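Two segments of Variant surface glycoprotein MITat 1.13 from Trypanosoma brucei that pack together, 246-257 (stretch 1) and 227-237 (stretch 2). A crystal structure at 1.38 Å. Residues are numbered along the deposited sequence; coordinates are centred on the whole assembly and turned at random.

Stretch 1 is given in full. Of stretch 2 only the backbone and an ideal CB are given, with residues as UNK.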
# COMPACT_ATOMS: atom_id res chain seq x y z
N LYS A 246 -46.34 -4.63 8.87
CA LYS A 246 -45.06 -4.05 9.21
C LYS A 246 -44.74 -2.94 8.22
O LYS A 246 -44.71 -3.18 7.00
CB LYS A 246 -44.01 -5.14 9.20
CG LYS A 246 -42.67 -4.66 9.70
CD LYS A 246 -41.64 -5.78 9.75
CE LYS A 246 -41.41 -6.41 8.38
NZ LYS A 246 -40.27 -7.37 8.38
N ARG A 247 -44.57 -1.72 8.72
CA ARG A 247 -44.23 -0.59 7.86
C ARG A 247 -43.17 0.30 8.51
O ARG A 247 -43.06 0.39 9.73
CB ARG A 247 -45.46 0.26 7.54
CG ARG A 247 -46.57 -0.50 6.83
CD ARG A 247 -46.12 -0.87 5.45
NE ARG A 247 -47.17 -1.45 4.59
CZ ARG A 247 -47.34 -2.75 4.39
NH1 ARG A 247 -46.67 -3.65 5.10
NH2 ARG A 247 -48.26 -3.16 3.52
N ALA A 248 -42.41 0.97 7.65
CA ALA A 248 -41.40 1.93 8.10
C ALA A 248 -42.11 3.25 8.38
O ALA A 248 -42.53 3.95 7.45
CB ALA A 248 -40.33 2.12 7.03
N ILE A 249 -42.28 3.59 9.66
CA ILE A 249 -43.09 4.75 10.04
C ILE A 249 -42.27 6.00 10.33
O ILE A 249 -42.85 7.07 10.54
CB ILE A 249 -44.01 4.44 11.24
CG1 ILE A 249 -43.20 4.18 12.51
CG2 ILE A 249 -44.90 3.24 10.92
CD1 ILE A 249 -44.10 4.03 13.75
N HIS A 250 -40.94 5.90 10.36
CA HIS A 250 -40.09 7.08 10.47
C HIS A 250 -38.71 6.70 9.96
O HIS A 250 -38.29 5.55 10.07
CB HIS A 250 -39.98 7.61 11.91
CG HIS A 250 -39.36 8.97 12.00
ND1 HIS A 250 -40.09 10.14 11.88
CD2 HIS A 250 -38.07 9.36 12.18
CE1 HIS A 250 -39.28 11.18 11.96
NE2 HIS A 250 -38.05 10.73 12.17
N SER A 251 -38.00 7.69 9.42
CA SER A 251 -36.65 7.48 8.92
C SER A 251 -35.70 8.50 9.52
O SER A 251 -36.08 9.65 9.77
CB SER A 251 -36.59 7.58 7.39
OG SER A 251 -37.20 6.46 6.78
N ASN A 252 -34.46 8.07 9.77
CA ASN A 252 -33.41 8.94 10.26
C ASN A 252 -32.17 8.77 9.40
O ASN A 252 -32.00 7.76 8.71
CB ASN A 252 -33.06 8.63 11.71
CG ASN A 252 -34.16 9.03 12.67
OD1 ASN A 252 -34.46 10.21 12.84
ND2 ASN A 252 -34.79 8.04 13.28
N ASP A 253 -31.30 9.76 9.46
CA ASP A 253 -30.13 9.75 8.59
C ASP A 253 -29.09 8.76 9.11
O ASP A 253 -28.78 8.73 10.30
CB ASP A 253 -29.52 11.15 8.51
CG ASP A 253 -30.37 12.10 7.72
OD1 ASP A 253 -31.00 11.66 6.74
OD2 ASP A 253 -30.42 13.30 8.08
N ALA A 254 -28.54 7.96 8.19
CA ALA A 254 -27.57 6.92 8.50
C ALA A 254 -26.58 6.81 7.34
O ALA A 254 -26.40 5.76 6.71
CB ALA A 254 -28.26 5.59 8.78
N ASP A 255 -25.92 7.91 7.06
CA ASP A 255 -24.91 7.97 5.96
C ASP A 255 -23.57 7.43 6.48
O ASP A 255 -22.80 8.23 6.98
CB ASP A 255 -24.78 9.38 5.45
CG ASP A 255 -23.85 9.46 4.27
OD1 ASP A 255 -23.35 8.42 3.89
OD2 ASP A 255 -23.78 10.49 3.67
N PHE A 256 -23.34 6.13 6.34
CA PHE A 256 -22.13 5.52 6.88
C PHE A 256 -20.90 5.85 6.04
O PHE A 256 -19.85 6.20 6.58
CB PHE A 256 -22.31 4.01 6.95
CG PHE A 256 -23.19 3.56 8.09
CD1 PHE A 256 -22.64 3.40 9.35
CD2 PHE A 256 -24.56 3.31 7.93
CE1 PHE A 256 -23.43 3.00 10.43
CE2 PHE A 256 -25.34 2.88 9.00
CZ PHE A 256 -24.77 2.74 10.25
N LEU A 257 -21.02 5.75 4.72
CA LEU A 257 -19.84 5.90 3.87
C LEU A 257 -19.44 7.35 3.68
O LEU A 257 -18.26 7.64 3.43
CB LEU A 257 -20.09 5.29 2.49
CG LEU A 257 -19.53 3.89 2.19
CD1 LEU A 257 -20.06 3.36 0.86
CD2 LEU A 257 -18.05 3.92 2.22
N UNK A 227 -34.38 -1.20 10.37
CA UNK A 227 -33.79 -1.60 9.10
C UNK A 227 -33.12 -0.39 8.46
O UNK A 227 -33.20 0.74 8.96
CB UNK A 227 -34.85 -2.20 8.17
N UNK A 228 -32.47 -0.63 7.34
CA UNK A 228 -31.68 0.40 6.66
C UNK A 228 -31.94 0.29 5.17
O UNK A 228 -32.20 -0.81 4.65
CB UNK A 228 -30.19 0.26 6.97
N UNK A 229 -31.82 1.41 4.46
CA UNK A 229 -31.92 1.41 3.00
C UNK A 229 -31.28 2.68 2.45
O UNK A 229 -30.74 3.51 3.19
CB UNK A 229 -33.38 1.30 2.55
N UNK A 230 -31.36 2.82 1.13
CA UNK A 230 -30.83 3.94 0.39
C UNK A 230 -31.81 5.07 0.15
O UNK A 230 -31.49 6.00 -0.59
CB UNK A 230 -30.30 3.44 -0.96
N UNK A 231 -32.98 5.04 0.77
CA UNK A 231 -33.96 6.10 0.56
C UNK A 231 -34.73 6.36 1.85
O UNK A 231 -34.98 5.44 2.64
CB UNK A 231 -34.92 5.73 -0.57
N UNK A 232 -35.14 7.61 2.04
CA UNK A 232 -36.03 7.92 3.15
C UNK A 232 -37.39 7.26 2.95
O UNK A 232 -37.89 7.15 1.83
CB UNK A 232 -36.19 9.43 3.30
N UNK A 233 -38.01 6.85 4.06
CA UNK A 233 -39.32 6.20 4.05
C UNK A 233 -40.22 6.77 5.14
O UNK A 233 -39.79 7.02 6.27
CB UNK A 233 -39.17 4.69 4.23
N UNK A 234 -41.50 6.94 4.79
CA UNK A 234 -42.53 7.25 5.79
C UNK A 234 -43.81 6.60 5.27
O UNK A 234 -44.47 7.17 4.40
CB UNK A 234 -42.70 8.76 6.01
N UNK A 235 -44.20 5.44 5.78
CA UNK A 235 -45.39 4.71 5.28
C UNK A 235 -46.49 4.80 6.33
O UNK A 235 -47.37 3.91 6.33
CB UNK A 235 -45.06 3.25 4.97
N UNK A 236 -46.45 5.81 7.21
CA UNK A 236 -47.48 5.92 8.23
C UNK A 236 -48.88 6.07 7.63
O UNK A 236 -49.87 5.63 8.24
CB UNK A 236 -47.18 7.11 9.15
N UNK A 237 -48.99 6.66 6.44
CA UNK A 237 -50.31 6.91 5.85
C UNK A 237 -51.10 5.61 5.71
O UNK A 237 -52.28 5.55 6.07
CB UNK A 237 -50.17 7.59 4.49

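Position 227 sits in extended backbone with nothing of stretch 1 within 5.5 Å of its ideal CB, so this contact sets no rule there, though beta-branched residues suit such angles. It is Thr-227, whose hydroxyl is satisfied elsewhere in the structure.

At 228 the CA-to-CB bond points toward stretch 1, yet the ideal CB touches nothing. What lies ahead is apolar: the methyl of Ala-254 and the ring of Phe-256. A short side chain would leave this gap open; a long apolar one, such as leucine, methionine or an aromatic, could cross it. The deposited residue is Phe-228, with chi1 in the m well. Its CE1 comes 4.0 Å from Ala-254 CB, which lies at the edge of its ring, and 4.2 Å from Phe-256 CE2. The two rings pair edge-to-face, the edge of Phe-256 toward the face of Phe-228, with centroids 5.9 Å apart and planes at 76°.

Positions 229 to 231 leave stretch 1 behind, and almost any small or polar residue would serve as far as this contact goes. At 230, phi/psi of -92/9 is open to many residues, so glycine is not demanded. The sequence is Ser-229, Gly-230, Ser-231, a turn in which Ser-231 N donates to Ser-229 OG at 3.2 Å.

Position 232 directs its CB sideways, 4.5 Å from Ser-251 CB. A small polar or small apolar side chain fits beside that serine. Ser-232 takes the place, its OG 3.7 Å from Ser-251 CB, a packing contact.

At 233 the backbone does the binding: its O accepts a hydrogen bond from Ser-251 OG at 2.7 Å, whatever the side chain. The ideal CB lies 3.7 Å from Ser-251 OG and 4.0 Å from Ala-248 CB, so the first carbons should be aliphatic and the rest may run outward. Lysine, arginine, glutamine or methionine would all qualify. Lys-233 packs its CB 3.9 Å from Ala-248 CB, while the end of the chain leads away.

Position 234 again points sideways, near the carbonyls of Ala-248 and Ile-249. Those are acceptors, so a donor might seem natural, but a helix begins two residues on, and aspartate, asparagine, serine or threonine could serve its first amide. Asp-234 OD1 accepts a hydrogen bond from the backbone N of 236 at 3.2 Å.

Position 235 faces stretch 1 squarely. Its N donates to Ala-248 O at 2.8 Å, and its CB points toward Arg-247 and Ala-248; the N-H of Ala-248 and the nearby guanidinium of Arg-247 favour an acceptor, preferably acidic. Glu-235, at the N-cap position, offers OE1 to Ala-248 N in a weak hydrogen bond of 3.4 Å; its OE2 is 4.5 Å from Arg-247 NE, close enough only for charge attraction.

At 236 the CB lies sideways, 4.5 Å from Ile-249 O, and small residues suit this helical start; the residue is Ser-236, whose OG donates to Asp-234 OD1 at 2.6 Å. Position 237 is out of reach and helical, unconstrained here: Ala-237.

Stretch 2 (227-237) TFSGSSKDESA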
# COMPACT_ATOMS: atom_id res chain seq x y z
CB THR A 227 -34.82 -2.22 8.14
OG1 THR A 227 -35.92 -1.32 8.04
CG2 THR A 227 -35.24 -3.60 8.61
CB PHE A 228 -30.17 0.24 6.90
CG PHE A 228 -29.75 0.45 8.33
CD1 PHE A 228 -29.60 1.72 8.84
CD2 PHE A 228 -29.48 -0.63 9.14
CE1 PHE A 228 -29.22 1.93 10.16
CE2 PHE A 228 -29.07 -0.44 10.46
CZ PHE A 228 -28.94 0.85 10.96
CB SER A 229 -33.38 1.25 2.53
OG SER A 229 -34.08 2.50 2.45
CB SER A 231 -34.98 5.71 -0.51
OG SER A 231 -34.35 5.21 -1.67
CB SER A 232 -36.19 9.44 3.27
OG SER A 232 -36.93 9.79 4.42
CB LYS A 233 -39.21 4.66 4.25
CG LYS A 233 -38.53 3.92 3.10
CD LYS A 233 -37.87 2.59 3.52
CE LYS A 233 -38.80 1.39 3.39
NZ LYS A 233 -38.09 0.09 3.57
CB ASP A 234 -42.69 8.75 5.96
CG ASP A 234 -43.61 9.10 7.11
OD1 ASP A 234 -44.40 8.24 7.50
OD2 ASP A 234 -43.54 10.23 7.61
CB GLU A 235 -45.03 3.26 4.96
CG GLU A 235 -44.27 3.09 3.66
CD GLU A 235 -43.69 1.71 3.44
OE1 GLU A 235 -42.84 1.29 4.26
OE2 GLU A 235 -44.08 1.05 2.45
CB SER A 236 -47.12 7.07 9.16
OG SER A 236 -46.82 8.24 8.44
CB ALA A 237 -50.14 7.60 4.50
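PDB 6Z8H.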